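Local atomic coordinates of aldehyde dehydrogenase family protein (PDB entry 5IUV), a protein that catalyses the NAD-dependent oxidation of indole-3-acetaldehyde, probably to the auxin indole-3-acetic acid, in the plant pathogen Pseudomonas syringae. Residues W9-R12 with A13-K17; I88-A91 with G92-Q96; G244-K247 with I248-L252; L308-R312 with S313-R317. All coordinates share one frame; numbering follows the deposited sequence.

Contact 1: residues W9-R12 with A13-K17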
loop_
_atom_site.group_PDB
_atom_site.type_symbol
_atom_site.label_atom_id
_atom_site.label_comp_id
_atom_site.label_asym_id
_atom_site.label_seq_id
_atom_site.Cartn_x
_atom_site.Cartn_y
_atom_site.Cartn_z
ATOM N N TRP A 9 7.807 23.044 42.082
ATOM C CA TRP A 9 7.394 23.671 40.832
ATOM C C TRP A 9 7.308 25.183 40.975
ATOM O O TRP A 9 7.625 25.922 40.041
ATOM C CB TRP A 9 6.053 23.105 40.357
ATOM C CG TRP A 9 6.142 21.720 39.786
ATOM C CD1 TRP A 9 5.549 20.596 40.273
ATOM C CD2 TRP A 9 6.861 21.318 38.611
ATOM N NE1 TRP A 9 5.855 19.514 39.478
ATOM C CE2 TRP A 9 6.658 19.934 38.449
ATOM C CE3 TRP A 9 7.658 21.997 37.679
ATOM C CZ2 TRP A 9 7.220 19.213 37.393
ATOM C CZ3 TRP A 9 8.213 21.278 36.629
ATOM C CH2 TRP A 9 7.991 19.902 36.496
ATOM N N GLU A 10 6.884 25.648 42.147
ATOM C CA GLU A 10 6.795 27.083 42.398
ATOM C C GLU A 10 8.178 27.730 42.388
ATOM O O GLU A 10 8.356 28.825 41.855
ATOM C CB GLU A 10 6.082 27.352 43.726
ATOM C CG GLU A 10 4.569 27.125 43.665
ATOM C CD GLU A 10 3.912 27.174 45.035
ATOM O OE1 GLU A 10 4.630 27.035 46.049
ATOM O OE2 GLU A 10 2.678 27.349 45.099
ATOM N N GLN A 11 9.156 27.046 42.970
ATOM C CA GLN A 11 10.536 27.515 42.942
ATOM C C GLN A 11 11.073 27.540 41.510
ATOM O O GLN A 11 11.675 28.520 41.080
ATOM C CB GLN A 11 11.412 26.630 43.826
ATOM C CG GLN A 11 12.872 27.041 43.856
ATOM C CD GLN A 11 13.715 26.074 44.652
ATOM O OE1 GLN A 11 13.326 24.922 44.847
ATOM N NE2 GLN A 11 14.870 26.533 45.124
ATOM N N ARG A 12 10.841 26.466 40.766
ATOM C CA ARG A 12 11.294 26.403 39.385
ATOM C C ARG A 12 10.670 27.495 38.531
ATOM O O ARG A 12 11.352 28.101 37.705
ATOM C CB ARG A 12 10.996 25.033 38.786
ATOM C CG ARG A 12 11.987 23.983 39.238
ATOM C CD ARG A 12 11.525 22.586 38.901
ATOM N NE ARG A 12 12.564 21.608 39.206
ATOM C CZ ARG A 12 13.322 21.015 38.289
ATOM N NH1 ARG A 12 13.151 21.293 37.002
ATOM N NH2 ARG A 12 14.244 20.137 38.658
ATOM N N ALA A 13 9.381 27.751 38.739
ATOM C CA ALA A 13 8.682 28.789 37.982
ATOM C C ALA A 13 9.327 30.153 38.213
ATOM O O ALA A 13 9.511 30.935 37.279
ATOM C CB ALA A 13 7.201 28.824 38.357
ATOM N N GLN A 14 9.689 30.427 39.459
ATOM C CA GLN A 14 10.363 31.670 39.802
ATOM C C GLN A 14 11.765 31.736 39.185
ATOM O O GLN A 14 12.265 32.813 38.871
ATOM C CB GLN A 14 10.442 31.821 41.326
ATOM C CG GLN A 14 11.153 33.074 41.818
ATOM C CD GLN A 14 10.339 34.340 41.615
ATOM O OE1 GLN A 14 9.137 34.284 41.353
ATOM N NE2 GLN A 14 10.994 35.494 41.746
ATOM N N ASN A 15 12.397 30.583 39.000
ATOM C CA ASN A 15 13.797 30.572 38.599
ATOM C C ASN A 15 14.015 30.453 37.094
ATOM O O ASN A 15 15.154 30.473 36.630
ATOM C CB ASN A 15 14.539 29.453 39.341
ATOM C CG ASN A 15 14.799 29.813 40.796
ATOM O OD1 ASN A 15 14.603 30.961 41.187
ATOM N ND2 ASN A 15 15.244 28.845 41.600
ATOM N N LEU A 16 12.925 30.351 36.335
ATOM C CA LEU A 16 13.013 30.328 34.877
ATOM C C LEU A 16 13.537 31.640 34.318
ATOM O O LEU A 16 13.140 32.712 34.776
ATOM C CB LEU A 16 11.641 30.050 34.252
ATOM C CG LEU A 16 11.135 28.612 34.216
ATOM C CD1 LEU A 16 9.705 28.583 33.709
ATOM C CD2 LEU A 16 12.033 27.773 33.334
ATOM N N LYS A 17 14.425 31.560 33.330
ATOM C CA LYS A 17 14.645 32.701 32.449
ATOM C C LYS A 17 13.932 32.375 31.138
ATOM O O LYS A 17 14.184 31.337 30.517
ATOM C CB LYS A 17 16.139 32.995 32.240
ATOM C CG LYS A 17 17.000 31.806 31.821
ATOM C CD LYS A 17 18.484 32.182 31.822
ATOM C CE LYS A 17 19.350 31.101 31.187
ATOM N NZ LYS A 17 19.379 29.854 31.980
#
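The flat side-chain amide of Asn15 turns one face to the residue one turn back, Gln11, in the C-terminal part of alpha-helix 6-15. The backbone oxygen of Gln11 sits almost directly over that face, with Gln11 O 3.4 Å from Asn15 CG. On the same face, but displaced beyond the nitrogen edge, Gln11 CG lies 3.7 Å from Asn15 ND2. The two amide planes stand 56° apart, so Gln11 meets Asn15 through its methylene and not by stacking amide on amide. With CG of Gln11 trans to the backbone N (chi1 180°) and the chain extended, its amide is carried past Asn15.

The backbone supplies the regular i to i+4 pattern first. Ala13 N donates to Trp9 O at 2.9 Å and Gln14 N to Glu10 O at 3.2 Å. One residue on, the pattern is divided: Asn15 N, 3.0 Å from Arg12 O, makes an i to i+3 bond, and it reaches Gln11 O only weakly. The inward side of this amphipathic helix is covered by neighbours. Trp9 rests on Ile113 and Leu117 of helix 113-134, while Ala13 and Leu16 both touch Leu107 of helix 98-109. The guanidinium of Arg12 is salt-bridged to Glu99, toward which an extended chain from CG to NE carries it.

At the i to i+3 bond the donor is well off the carbonyl plane: Asn15 N lies 71° above that of Arg12 O, and on that same oxygen Leu16 CG packs at 3.5 Å.

Contact 2: residues I88-A91 with G92-Q96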
loop_
_atom_site.group_PDB
_atom_site.type_symbol
_atom_site.label_atom_id
_atom_site.label_comp_id
_atom_site.label_asym_id
_atom_site.label_seq_id
_atom_site.Cartn_x
_atom_site.Cartn_y
_atom_site.Cartn_z
ATOM N N ILE A 88 14.569 12.116 15.468
ATOM C CA ILE A 88 14.575 11.350 16.708
ATOM C C ILE A 88 15.397 12.063 17.795
ATOM O O ILE A 88 14.982 12.104 18.955
ATOM C CB ILE A 88 15.089 9.913 16.453
ATOM C CG1 ILE A 88 14.099 9.176 15.545
ATOM C CG2 ILE A 88 15.275 9.149 17.756
ATOM C CD1 ILE A 88 14.624 7.838 14.972
ATOM N N ARG A 89 16.533 12.658 17.424
ATOM C CA ARG A 89 17.295 13.483 18.373
ATOM C C ARG A 89 16.494 14.706 18.822
ATOM O O ARG A 89 16.562 15.104 19.984
ATOM C CB ARG A 89 18.629 13.944 17.765
ATOM C CG ARG A 89 19.684 12.845 17.656
ATOM C CD ARG A 89 21.075 13.434 17.397
ATOM N NE ARG A 89 21.110 14.267 16.195
ATOM C CZ ARG A 89 21.338 13.800 14.971
ATOM N NH1 ARG A 89 21.548 12.503 14.782
ATOM N NH2 ARG A 89 21.361 14.627 13.934
ATOM N N PHE A 90 15.743 15.294 17.893
ATOM C CA PHE A 90 14.877 16.441 18.184
ATOM C C PHE A 90 13.863 16.032 19.250
ATOM O O PHE A 90 13.686 16.722 20.260
ATOM C CB PHE A 90 14.186 16.912 16.894
ATOM C CG PHE A 90 13.461 18.252 17.002
ATOM C CD1 PHE A 90 13.504 19.017 18.159
ATOM C CD2 PHE A 90 12.723 18.726 15.921
ATOM C CE1 PHE A 90 12.826 20.246 18.234
ATOM C CE2 PHE A 90 12.047 19.950 15.983
ATOM C CZ PHE A 90 12.099 20.706 17.145
ATOM N N ALA A 91 13.213 14.891 19.031
ATOM C CA ALA A 91 12.264 14.377 20.004
ATOM C C ALA A 91 12.969 14.128 21.335
ATOM O O ALA A 91 12.437 14.445 22.403
ATOM C CB ALA A 91 11.610 13.108 19.497
ATOM N N GLY A 92 14.173 13.566 21.267
ATOM C CA GLY A 92 14.958 13.296 22.460
ATOM C C GLY A 92 15.272 14.533 23.288
ATOM O O GLY A 92 15.346 14.466 24.525
ATOM N N LEU A 93 15.465 15.666 22.618
ATOM C CA LEU A 93 15.775 16.906 23.317
ATOM C C LEU A 93 14.535 17.497 23.983
ATOM O O LEU A 93 14.644 18.193 24.986
ATOM C CB LEU A 93 16.406 17.925 22.363
ATOM C CG LEU A 93 17.855 17.612 21.978
ATOM C CD1 LEU A 93 18.352 18.556 20.887
ATOM C CD2 LEU A 93 18.763 17.675 23.200
ATOM N N LEU A 94 13.358 17.225 23.429
ATOM C CA LEU A 94 12.119 17.604 24.099
ATOM C C LEU A 94 12.004 16.852 25.422
ATOM O O LEU A 94 11.693 17.435 26.462
ATOM C CB LEU A 94 10.896 17.323 23.216
ATOM C CG LEU A 94 10.364 18.482 22.370
ATOM C CD1 LEU A 94 11.414 19.009 21.418
ATOM C CD2 LEU A 94 9.094 18.079 21.609
ATOM N N GLU A 95 12.273 15.553 25.382
ATOM C CA GLU A 95 12.207 14.738 26.587
ATOM C C GLU A 95 13.267 15.153 27.604
ATOM O O GLU A 95 12.997 15.221 28.802
ATOM C CB GLU A 95 12.359 13.257 26.230
ATOM C CG GLU A 95 11.217 12.741 25.383
ATOM C CD GLU A 95 11.316 11.257 25.107
ATOM O OE1 GLU A 95 12.432 10.773 24.808
ATOM O OE2 GLU A 95 10.272 10.576 25.188
ATOM N N GLN A 96 14.472 15.433 27.121
ATOM C CA GLN A 96 15.576 15.836 27.982
ATOM C C GLN A 96 15.271 17.160 28.685
ATOM O O GLN A 96 15.705 17.382 29.808
ATOM C CB GLN A 96 16.861 15.939 27.162
ATOM C CG GLN A 96 18.089 16.407 27.910
ATOM C CD GLN A 96 19.300 16.488 26.995
ATOM O OE1 GLN A 96 19.586 15.551 26.243
ATOM N NE2 GLN A 96 20.002 17.617 27.032
#
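Phe90 and Leu94 stand one turn apart on alpha-helix 80-96 and form the apolar part of this i to i+4 contact. Leu94 CD1 comes to 3.7 Å from Phe90 CE1, a methyl approaching the ring obliquely. The aromatic CG is trans to the backbone N (chi1 -169°), which sends the ring outward from the helix. Leu94 departs from a staggered rotamer, with chi1 at -95°, and its CD1 lies over the preceding turn, 3.4 Å from Phe90 O. Both side chains are buried, meeting Leu128 of helix 113-134; Phe90 also packs on Ala207 of helix 198-210, and Leu94 on Cys175 of helix 170-183. The pair thus packs between helices 113-134, 170-183 and 198-210.

Backbone hydrogen bonds form the second class. Gly92 N to Ile88 O and Leu93 N to Arg89 O are both 2.9 Å; Leu94 N to Phe90 O is longer, and Leu93 N adds a weak i to i+3 bond to that same Phe90 O. Glu95 N to Ala91 O completes the series.

The polar end of Arg89 finds its partner outside the contact, NE donating to Ala210 O. Aliphatic atoms flank the carbonyls as well: Leu93 CG sits 3.5 Å from Arg89 O, and Glu95 CG 3.6 Å from Ala91 O.

Contact 3: residues G244-K247 with I248-L252. With NAD (nicotinamide-adenine-dinucleotide), chain C.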
loop_
_atom_site.group_PDB
_atom_site.type_symbol
_atom_site.label_atom_id
_atom_site.label_comp_id
_atom_site.label_asym_id
_atom_site.label_seq_id
_atom_site.Cartn_x
_atom_site.Cartn_y
_atom_site.Cartn_z
ATOM N N GLY A 244 -7.295 25.560 14.676
ATOM C CA GLY A 244 -7.939 26.663 15.355
ATOM C C GLY A 244 -9.438 26.656 15.138
ATOM O O GLY A 244 -10.034 25.602 14.923
ATOM N N SER A 245 -10.049 27.833 15.213
ATOM C CA SER A 245 -11.485 27.958 15.052
ATOM C C SER A 245 -11.907 27.781 13.596
ATOM O O SER A 245 -11.122 27.980 12.666
ATOM C CB SER A 245 -11.976 29.315 15.571
ATOM O OG SER A 245 -11.553 30.386 14.742
ATOM N N THR A 246 -13.163 27.399 13.415
ATOM C CA THR A 246 -13.731 27.252 12.088
ATOM C C THR A 246 -13.778 28.596 11.370
ATOM O O THR A 246 -13.526 28.674 10.172
ATOM C CB THR A 246 -15.141 26.637 12.160
ATOM O OG1 THR A 246 -15.037 25.281 12.621
ATOM C CG2 THR A 246 -15.805 26.649 10.786
ATOM N N LYS A 247 -14.084 29.657 12.107
ATOM C CA LYS A 247 -14.158 30.993 11.521
ATOM C C LYS A 247 -12.852 31.441 10.853
ATOM O O LYS A 247 -12.857 31.949 9.726
ATOM C CB LYS A 247 -14.557 32.012 12.584
ATOM C CG LYS A 247 -14.617 33.438 12.072
ATOM C CD LYS A 247 -14.630 34.432 13.222
ATOM C CE LYS A 247 -14.808 35.855 12.724
ATOM N NZ LYS A 247 -16.152 36.044 12.116
ATOM N N ILE A 248 -11.737 31.272 11.555
ATOM C CA ILE A 248 -10.437 31.645 11.006
ATOM C C ILE A 248 -10.007 30.661 9.919
ATOM O O ILE A 248 -9.391 31.047 8.929
ATOM C CB ILE A 248 -9.352 31.710 12.103
ATOM C CG1 ILE A 248 -9.713 32.773 13.144
ATOM C CG2 ILE A 248 -7.984 32.019 11.495
ATOM C CD1 ILE A 248 -9.847 34.166 12.561
ATOM N N ALA A 249 -10.345 29.391 10.104
ATOM C CA ALA A 249 -10.038 28.374 9.104
ATOM C C ALA A 249 -10.612 28.750 7.739
ATOM O O ALA A 249 -9.914 28.670 6.731
ATOM C CB ALA A 249 -10.562 27.004 9.553
ATOM N N LYS A 250 -11.871 29.181 7.714
ATOM C CA LYS A 250 -12.501 29.642 6.480
ATOM C C LYS A 250 -11.773 30.831 5.857
ATOM O O LYS A 250 -11.629 30.903 4.639
ATOM C CB LYS A 250 -13.972 30.009 6.728
ATOM C CG LYS A 250 -14.908 28.825 6.904
ATOM C CD LYS A 250 -16.258 29.319 7.384
ATOM C CE LYS A 250 -17.259 28.201 7.432
ATOM N NZ LYS A 250 -18.572 28.665 7.969
ATOM N N GLN A 251 -11.321 31.759 6.695
ATOM C CA GLN A 251 -10.621 32.941 6.220
ATOM C C GLN A 251 -9.308 32.576 5.532
ATOM O O GLN A 251 -8.860 33.283 4.638
ATOM C CB GLN A 251 -10.362 33.901 7.384
ATOM C CG GLN A 251 -9.790 35.265 6.971
ATOM C CD GLN A 251 -10.685 36.088 6.045
ATOM O OE1 GLN A 251 -10.271 36.474 4.951
ATOM N NE2 GLN A 251 -11.893 36.398 6.499
ATOM N N LEU A 252 -8.687 31.475 5.950
ATOM C CA LEU A 252 -7.441 31.034 5.316
ATOM C C LEU A 252 -7.691 30.568 3.876
ATOM O O LEU A 252 -6.851 30.754 3.003
ATOM C CB LEU A 252 -6.767 29.905 6.115
ATOM C CG LEU A 252 -6.301 30.153 7.559
ATOM C CD1 LEU A 252 -5.185 29.183 7.910
ATOM C CD2 LEU A 252 -5.860 31.595 7.800
HETATM P PA NAD C . -8.187 30.806 16.478
HETATM O O1A NAD C . -8.937 30.416 15.262
HETATM O O2A NAD C . -8.657 32.102 17.107
HETATM O O5B NAD C . -6.645 30.914 16.157
HETATM C C5B NAD C . -5.761 29.801 15.911
HETATM C C4B NAD C . -4.457 30.374 15.415
HETATM O O4B NAD C . -4.715 31.186 14.249
HETATM C C3B NAD C . -3.660 31.260 16.377
HETATM O O3B NAD C . -2.261 31.058 16.212
HETATM C C2B NAD C . -4.060 32.673 15.948
HETATM O O2B NAD C . -3.075 33.644 16.293
HETATM C C1B NAD C . -4.191 32.483 14.439
HETATM N N9A NAD C . -5.041 33.434 13.728
HETATM C C8A NAD C . -6.081 34.171 14.230
HETATM N N7A NAD C . -6.602 35.017 13.374
HETATM C C5A NAD C . -5.866 34.803 12.213
HETATM C C6A NAD C . -5.959 35.353 10.917
HETATM N N6A NAD C . -6.816 36.320 10.576
HETATM N N1A NAD C . -5.109 34.879 9.975
HETATM C C2A NAD C . -4.220 33.941 10.320
HETATM N N3A NAD C . -4.030 33.361 11.509
HETATM C C4A NAD C . -4.901 33.832 12.420
HETATM O O3 NAD C . -8.321 29.639 17.572
HETATM P PN NAD C . -7.813 29.468 19.085
HETATM O O1N NAD C . -8.712 30.292 19.927
HETATM O O2N NAD C . -6.353 29.717 19.134
HETATM O O5D NAD C . -8.016 27.905 19.347
HETATM C C5D NAD C . -9.296 27.342 19.707
HETATM C C4D NAD C . -9.867 26.656 18.491
HETATM O O4D NAD C . -8.957 25.620 18.053
HETATM C C3D NAD C . -11.194 25.943 18.714
HETATM O O3D NAD C . -12.094 26.251 17.655
HETATM C C2D NAD C . -10.771 24.470 18.712
HETATM O O2D NAD C . -11.760 23.531 18.298
HETATM C C1D NAD C . -9.620 24.462 17.679
HETATM N N1N NAD C . -8.719 23.251 17.889
HETATM C C2N NAD C . -8.769 22.279 16.860
HETATM C C3N NAD C . -7.942 21.168 16.926
HETATM C C7N NAD C . -7.994 20.060 15.905
HETATM O O7N NAD C . -8.923 20.028 15.071
HETATM N N7N NAD C . -7.110 19.098 16.005
HETATM C C4N NAD C . -7.092 21.028 18.025
HETATM C C5N NAD C . -7.085 21.979 19.039
HETATM C C6N NAD C . -7.906 23.091 18.950
#
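Ser245 grips NAD and the start of its own helix at once. Its OG donates to NAD O1A at 2.7 Å, its backbone N donates to the same oxygen at 2.8 Å, and O1A is thus held by two donors of one residue. The other role of Ser245 OG is the N-cap: it accepts a weak, nearly straight bond from Ile248 N (3.3 Å, 166°). A chi1 of 70° puts OG in the crowded position between N and C, facing both partners.

Ile248 lies over one face of the adenine, with CG2 3.6 Å from NAD C5A and CD1 3.5 Å from NAD N7A. Leu252 extends this apolar floor on the same face, its CD2 3.8 Å from NAD C2A. Helix 246-258 begins beside the pyrophosphate, and its N-terminal end would probably favour the negative charge there.

Further out, Ala249 N bonds to Ser245 O and Lys250 N to Thr246 O, fixing the first turn. Thr246 OG1 hydrogen-bonds to Gln472 O, and Lys250 NZ to Gln472 OE1. Within the beta-alpha-beta unit of strand 239-243, helix 246-258 and strand 263-267, Ile248 and Leu252 rest on Phe242 of the first strand, while Ala249 also meets Met261 of a second subunit.

Contact 4: residues L308-R312 with S313-R317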
loop_
_atom_site.group_PDB
_atom_site.type_symbol
_atom_site.label_atom_id
_atom_site.label_comp_id
_atom_site.label_asym_id
_atom_site.label_seq_id
_atom_site.Cartn_x
_atom_site.Cartn_y
_atom_site.Cartn_z
ATOM N N LEU A 308 -23.441 14.708 25.289
ATOM C CA LEU A 308 -23.638 13.363 25.797
ATOM C C LEU A 308 -25.034 12.883 25.420
ATOM O O LEU A 308 -26.024 13.417 25.910
ATOM C CB LEU A 308 -23.451 13.337 27.316
ATOM C CG LEU A 308 -23.602 11.978 27.997
ATOM C CD1 LEU A 308 -22.500 11.044 27.529
ATOM C CD2 LEU A 308 -23.584 12.141 29.521
ATOM N N LEU A 309 -25.099 11.886 24.542
ATOM C CA LEU A 309 -26.366 11.307 24.097
ATOM C C LEU A 309 -26.590 9.981 24.815
ATOM O O LEU A 309 -25.837 9.025 24.611
ATOM C CB LEU A 309 -26.375 11.090 22.577
ATOM C CG LEU A 309 -26.615 12.285 21.647
ATOM C CD1 LEU A 309 -25.631 13.423 21.888
ATOM C CD2 LEU A 309 -26.578 11.851 20.189
ATOM N N VAL A 310 -27.615 9.918 25.658
ATOM C CA VAL A 310 -27.833 8.716 26.455
ATOM C C VAL A 310 -29.183 8.073 26.152
ATOM O O VAL A 310 -30.204 8.759 26.104
ATOM C CB VAL A 310 -27.720 9.027 27.971
ATOM C CG1 VAL A 310 -28.501 10.271 28.321
ATOM C CG2 VAL A 310 -28.182 7.843 28.809
ATOM N N GLU A 311 -29.176 6.760 25.926
ATOM C CA GLU A 311 -30.416 6.028 25.691
ATOM C C GLU A 311 -31.330 6.244 26.894
ATOM O O GLU A 311 -30.903 6.110 28.044
ATOM C CB GLU A 311 -30.148 4.537 25.458
ATOM C CG GLU A 311 -31.370 3.760 24.979
ATOM C CD GLU A 311 -31.019 2.413 24.365
ATOM O OE1 GLU A 311 -29.816 2.078 24.276
ATOM O OE2 GLU A 311 -31.955 1.687 23.972
ATOM N N ARG A 312 -32.582 6.599 26.626
ATOM C CA ARG A 312 -33.459 7.114 27.675
ATOM C C ARG A 312 -33.651 6.132 28.837
ATOM O O ARG A 312 -33.729 6.548 29.988
ATOM C CB ARG A 312 -34.815 7.503 27.083
ATOM C CG ARG A 312 -35.722 8.233 28.067
ATOM C CD ARG A 312 -36.786 9.045 27.350
ATOM N NE ARG A 312 -36.200 10.084 26.508
ATOM C CZ ARG A 312 -36.346 10.142 25.188
ATOM N NH1 ARG A 312 -37.077 9.228 24.563
ATOM N NH2 ARG A 312 -35.768 11.121 24.495
ATOM N N SER A 313 -33.680 4.838 28.533
ATOM C CA SER A 313 -33.942 3.816 29.542
ATOM C C SER A 313 -32.850 3.693 30.619
ATOM O O SER A 313 -33.084 3.087 31.661
ATOM C CB SER A 313 -34.149 2.455 28.866
ATOM O OG SER A 313 -33.020 2.092 28.091
ATOM N N ILE A 314 -31.662 4.250 30.375
ATOM C CA ILE A 314 -30.613 4.234 31.398
ATOM C C ILE A 314 -30.275 5.631 31.918
ATOM O O ILE A 314 -29.405 5.790 32.777
ATOM C CB ILE A 314 -29.304 3.584 30.885
ATOM C CG1 ILE A 314 -28.790 4.310 29.640
ATOM C CG2 ILE A 314 -29.509 2.099 30.618
ATOM C CD1 ILE A 314 -27.286 4.224 29.458
ATOM N N LYS A 315 -30.964 6.637 31.395
ATOM C CA LYS A 315 -30.664 8.029 31.712
ATOM C C LYS A 315 -30.739 8.330 33.213
ATOM O O LYS A 315 -29.843 8.970 33.769
ATOM C CB LYS A 315 -31.610 8.941 30.933
ATOM C CG LYS A 315 -31.841 10.301 31.553
ATOM C CD LYS A 315 -30.689 11.238 31.298
ATOM C CE LYS A 315 -31.164 12.677 31.358
ATOM N NZ LYS A 315 -31.810 13.009 32.660
ATOM N N ASP A 316 -31.796 7.858 33.870
ATOM C CA ASP A 316 -31.992 8.145 35.288
ATOM C C ASP A 316 -30.924 7.505 36.171
ATOM O O ASP A 316 -30.592 8.027 37.235
ATOM C CB ASP A 316 -33.383 7.688 35.741
ATOM C CG ASP A 316 -34.489 8.592 35.231
ATOM O OD1 ASP A 316 -34.196 9.760 34.898
ATOM O OD2 ASP A 316 -35.652 8.138 35.173
ATOM N N ARG A 317 -30.394 6.372 35.734
ATOM C CA ARG A 317 -29.324 5.710 36.465
ATOM C C ARG A 317 -27.959 6.296 36.095
ATOM O O ARG A 317 -27.084 6.427 36.946
ATOM C CB ARG A 317 -29.340 4.199 36.194
ATOM C CG ARG A 317 -28.230 3.439 36.902
ATOM C CD ARG A 317 -27.961 2.079 36.267
ATOM N NE ARG A 317 -26.688 1.527 36.728
ATOM C CZ ARG A 317 -26.123 0.429 36.235
ATOM N NH1 ARG A 317 -26.716 -0.246 35.259
ATOM N NH2 ARG A 317 -24.959 0.010 36.716
HETATM O O HOH W 1 -33.647 0.189 26.583
HETATM O O HOH W 2 -33.951 6.056 32.670
#
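Val310 and Ile314 meet methyl to methylene where a strand gives way to a helix, Val310 CG2 lying 3.7 Å from Ile314 CG1. Both rotamers contribute. In Ile314 a chi1 of 57° places CG1 between the backbone N and the carbonyl carbon, swinging it back over the preceding residues, so that it also closes to 3.2 Å from Glu311 O. Val310 directs its CG2 branch, trans to the backbone N, at the isoleucine; the other branch, CG1, meets Lys315 CD at 3.8 Å, the two side chains crossing at about a right angle. Lys315 is bent at chi2 and chi4, and its ammonium reaches beyond this contact to a salt bridge with Asp389.

These residues join strand 307-311 to helix 312-326. The strand pairs in parallel with strands 273-276 and 406-412 of a mixed sheet; the axes of the short segments 308-311 and 313-317 approach to 6.5 Å, and their N-to-C directions differ by 112°. The change of direction is made by short-range bonds: Ile314 N donates to Glu311 O and Lys315 N to Arg312 O, each at 3.1 Å. Both donors stand above the carbonyl plane of their acceptor, as befits i to i+3 bonds at a helix start.

Glu311 is extended, CG trans to N (chi1 -170°), which carries OE1 to Ala278 N, from which it accepts a hydrogen bond, while Arg312, bent at chi3, turns its NH2 to Thr411. A water bridges the first turn, donating to Arg312 O at 2.7 Å and accepting from Asp316 N at 3.1 Å.

The four contacts run in series without touching. Contact 3 alone lies on the bound NAD. Contacts 1 and 2 are the closest pair, their centres about 22 Å apart and their nearest atoms about 9 Å; helix 113-134 serves both, receiving Trp9 from the first, Phe90 and Leu94 from the second. Contact 2 lies about 32 Å from contact 3, centre to centre, but the side chain of Leu94 is about 12 Å from that of Phe169, seen to bind indoleacetate in this protein, though absent from this chain. Contact 4, on the sheet of strands 273-276 and 406-412, is about 35 Å from contact 3 between centres and, like contact 1, away from the annotated sites.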